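Local structure of xyloglucan-specific endo-beta-1,4-glucanase BoGH9A (Bacteroides ovatus, 6DHT) at residues K414-A419 with D461-N466. The protein cleaves the beta-1,4-linked glucan backbone of xyloglucan internally, releasing xyloglucan oligosaccharides, with a glycoside hydrolase family 9 catalytic domain. Numbering follows the deposited sequence.
Sequences KVIEGA and DVYLTN. With EDO (1,2-ethanediol), chain N.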
ATOM      1  N   LYS A 414      16.131  -6.283 -14.447  1.00 21.01           N
ATOM      2  CA  LYS A 414      16.174  -7.657 -13.957  1.00 22.49           C
ATOM      3  C   LYS A 414      14.752  -8.194 -13.745  1.00 24.85           C
ATOM      4  O   LYS A 414      14.440  -9.330 -14.104  1.00 24.01           O
ATOM      5  CB  LYS A 414      16.980  -7.734 -12.664  1.00 25.59           C
ATOM      6  CG  LYS A 414      17.518  -9.121 -12.331  1.00 41.25           C
ATOM      7  CD  LYS A 414      18.397  -9.108 -11.068  1.00 46.87           C
ATOM      8  CE  LYS A 414      19.628  -8.217 -11.227  1.00 51.65           C
ATOM      9  NZ  LYS A 414      20.458  -8.588 -12.413  1.00 67.82           N
ATOM     10  N   VAL A 415      13.885  -7.363 -13.187  1.00 20.74           N
ATOM     11  CA  VAL A 415      12.507  -7.758 -12.904  1.00 20.76           C
ATOM     12  C   VAL A 415      11.743  -8.127 -14.173  1.00 19.83           C
ATOM     13  O   VAL A 415      10.939  -9.073 -14.150  1.00 22.45           O
ATOM     14  CB  VAL A 415      11.763  -6.609 -12.149  1.00 20.73           C
ATOM     15  CG1 VAL A 415      10.236  -6.738 -12.259  1.00 23.31           C
ATOM     16  CG2 VAL A 415      12.201  -6.548 -10.707  1.00 21.86           C
ATOM     17  N   ILE A 416      11.967  -7.413 -15.272  1.00 21.55           N
ATOM     18  CA  ILE A 416      11.144  -7.587 -16.472  1.00 22.10           C
ATOM     19  C   ILE A 416      11.696  -8.662 -17.404  1.00 23.16           C
ATOM     20  O   ILE A 416      11.048  -9.042 -18.386  1.00 23.55           O
ATOM     21  CB  ILE A 416      10.936  -6.294 -17.270  1.00 25.47           C
ATOM     22  CG1 ILE A 416      12.248  -5.759 -17.848  1.00 23.01           C
ATOM     23  CG2 ILE A 416      10.265  -5.223 -16.396  1.00 23.87           C
ATOM     24  CD1 ILE A 416      12.066  -4.684 -18.861  1.00 28.43           C
ATOM     25  N   GLU A 417      12.862  -9.186 -17.063  1.00 24.41           N
ATOM     26  CA  GLU A 417      13.513 -10.176 -17.911  1.00 25.95           C
ATOM     27  C   GLU A 417      12.615 -11.403 -18.029  1.00 25.46           C
ATOM     28  O   GLU A 417      12.296 -12.033 -17.030  1.00 24.57           O
ATOM     29  CB  GLU A 417      14.864 -10.556 -17.319  1.00 29.72           C
ATOM     30  CG  GLU A 417      15.817 -11.189 -18.310  1.00 46.18           C
ATOM     31  CD  GLU A 417      17.258 -11.146 -17.824  1.00 67.80           C
ATOM     32  OE1 GLU A 417      17.520 -11.552 -16.668  1.00 66.14           O
ATOM     33  OE2 GLU A 417      18.127 -10.688 -18.599  1.00 78.19           O
ATOM     34  N   GLY A 418      12.172 -11.704 -19.248  1.00 25.82           N
ATOM     35  CA  GLY A 418      11.415 -12.920 -19.497  1.00 25.72           C
ATOM     36  C   GLY A 418       9.942 -12.821 -19.158  1.00 28.90           C
ATOM     37  O   GLY A 418       9.211 -13.806 -19.261  1.00 23.22           O
ATOM     38  N   ALA A 419       9.488 -11.642 -18.761  1.00 24.38           N
ATOM     39  CA  ALA A 419       8.100 -11.483 -18.334  1.00 23.25           C
ATOM     40  C   ALA A 419       7.099 -11.895 -19.418  1.00 23.95           C
ATOM     41  O   ALA A 419       6.031 -12.384 -19.093  1.00 23.05           O
ATOM     42  CB  ALA A 419       7.842 -10.042 -17.864  1.00 18.79           C
ATOM     43  N   ASP A 461       8.559   2.832 -22.371  1.00 20.43           N
ATOM     44  CA  ASP A 461       7.230   2.262 -22.216  1.00 22.74           C
ATOM     45  C   ASP A 461       7.260   0.855 -21.635  1.00 19.66           C
ATOM     46  O   ASP A 461       6.329   0.468 -20.941  1.00 19.14           O
ATOM     47  CB  ASP A 461       6.499   2.218 -23.568  1.00 22.07           C
ATOM     48  CG  ASP A 461       6.013   3.581 -24.035  1.00 32.80           C
ATOM     49  OD1 ASP A 461       5.757   4.475 -23.207  1.00 31.57           O
ATOM     50  OD2 ASP A 461       5.855   3.756 -25.260  1.00 41.97           O
ATOM     51  N   VAL A 462       8.315   0.086 -21.892  1.00 17.11           N
ATOM     52  CA  VAL A 462       8.371  -1.298 -21.425  1.00 19.45           C
ATOM     53  C   VAL A 462       8.213  -1.404 -19.903  1.00 16.78           C
ATOM     54  O   VAL A 462       7.605  -2.335 -19.394  1.00 17.16           O
ATOM     55  CB  VAL A 462       9.672  -1.996 -21.922  1.00 22.76           C
ATOM     56  CG1 VAL A 462      10.905  -1.383 -21.292  1.00 23.00           C
ATOM     57  CG2 VAL A 462       9.620  -3.482 -21.694  1.00 24.88           C
ATOM     58  N   TYR A 463       8.754  -0.443 -19.165  1.00 17.73           N
ATOM     59  CA  TYR A 463       8.631  -0.520 -17.718  1.00 15.63           C
ATOM     60  C   TYR A 463       7.166  -0.330 -17.289  1.00 15.89           C
ATOM     61  O   TYR A 463       6.673  -1.034 -16.400  1.00 14.72           O
ATOM     62  CB  TYR A 463       9.488   0.572 -17.108  1.00 15.80           C
ATOM     63  CG  TYR A 463      10.986   0.424 -17.312  1.00 16.47           C
ATOM     64  CD1 TYR A 463      11.656  -0.748 -17.022  1.00 18.15           C
ATOM     65  CD2 TYR A 463      11.732   1.498 -17.769  1.00 19.49           C
ATOM     66  CE1 TYR A 463      13.015  -0.857 -17.183  1.00 22.27           C
ATOM     67  CE2 TYR A 463      13.087   1.406 -17.917  1.00 19.14           C
ATOM     68  CZ  TYR A 463      13.728   0.243 -17.631  1.00 22.90           C
ATOM     69  OH  TYR A 463      15.091   0.149 -17.794  1.00 24.96           O
ATOM     70  N   LEU A 464       6.484   0.620 -17.907  1.00 15.44           N
ATOM     71  CA  LEU A 464       5.081   0.883 -17.604  1.00 16.09           C
ATOM     72  C   LEU A 464       4.195  -0.292 -18.026  1.00 18.23           C
ATOM     73  O   LEU A 464       3.275  -0.679 -17.308  1.00 15.08           O
ATOM     74  CB  LEU A 464       4.640   2.185 -18.252  1.00 18.41           C
ATOM     75  CG  LEU A 464       3.225   2.639 -17.932  1.00 20.66           C
ATOM     76  CD1 LEU A 464       3.095   2.854 -16.444  1.00 22.39           C
ATOM     77  CD2 LEU A 464       2.897   3.895 -18.689  1.00 23.47           C
ATOM     78  N   THR A 465       4.499  -0.878 -19.181  1.00 15.76           N
ATOM     79  CA  THR A 465       3.754  -2.021 -19.665  1.00 16.71           C
ATOM     80  C   THR A 465       3.805  -3.119 -18.628  1.00 16.46           C
ATOM     81  O   THR A 465       2.785  -3.792 -18.355  1.00 14.64           O
ATOM     82  CB  THR A 465       4.352  -2.501 -20.990  1.00 15.97           C
ATOM     83  OG1 THR A 465       4.112  -1.510 -21.979  1.00 18.20           O
ATOM     84  CG2 THR A 465       3.689  -3.780 -21.459  1.00 20.11           C
ATOM     85  N   ASN A 466       4.976  -3.340 -18.041  1.00 14.97           N
ATOM     86  CA  ASN A 466       5.132  -4.364 -17.035  1.00 14.09           C
ATOM     87  C   ASN A 466       4.428  -4.052 -15.700  1.00 13.28           C
ATOM     88  O   ASN A 466       3.981  -4.953 -14.994  1.00 13.81           O
ATOM     89  CB  ASN A 466       6.615  -4.725 -16.868  1.00 15.89           C
ATOM     90  CG  ASN A 466       7.077  -5.698 -17.936  1.00 14.90           C
ATOM     91  OD1 ASN A 466       6.840  -6.892 -17.802  1.00 17.66           O
ATOM     92  ND2 ASN A 466       7.728  -5.199 -18.972  1.00 18.02           N
TER
HETATM   93  C1  EDO N 613       2.980   2.802 -22.804  1.00 40.55           C
HETATM   94  O1  EDO N 613       3.513   3.934 -22.108  1.00 46.03           O
HETATM   95  C2  EDO N 613       3.288   1.531 -22.019  1.00 34.93           C
HETATM   96  O2  EDO N 613       2.177   1.177 -21.184  1.00 37.39           O
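I416 meets N466 with its CB and CG2, the two side chains crossing at about a right angle. The methyl CG2 lies 3.6 Å from the amide carbon CG of N466 and equally near ND2, so one branch of the isoleucine touches the middle and the nitrogen end of the carboxamide. The other branch goes elsewhere: chi1 of 65° puts CG1 between the backbone N and the carbonyl carbon, and the extended chi2 (168°) carries CD1 on to V462 CG2 at 3.9 Å, where it also approaches CE1 of the Y463 ring obliquely at 4.3 Å. A419 CB lies against the oxygen end of the carboxamide, 3.3 Å from N466 OD1, a van der Waals contact beside the bond from OD1 to R469.

In the (alpha/alpha)6-barrel domain of glycoside hydrolase family 9, the contact joins the C-terminal end of helix 395-416 to the early part of helix 461-474. The chain leaves the former through a type II beta turn, I416 to A419, with G418 at positive phi; the A419 N to I416 O bond closes it and A419 CB points toward N466. L451 of helix 439-458 also packs on I416, and the Y463 hydroxyl bonds to D413 in helix 395-416.

What fixes the N466 amide is polar and lies within its own helix. N466 ND2 donates to V462 O at 2.9 Å, nearly straight at 160°, with the acceptor close to the amide plane. The N466 backbone N reaches the same oxygen from the opposite face of the carbonyl plane, while R469 holds OD1, so both ends of the carboxamide have partners. An alanine here would probably leave V462 O with its backbone donor but without ND2, R469 without this acceptor, and a gap beside I416 CG2.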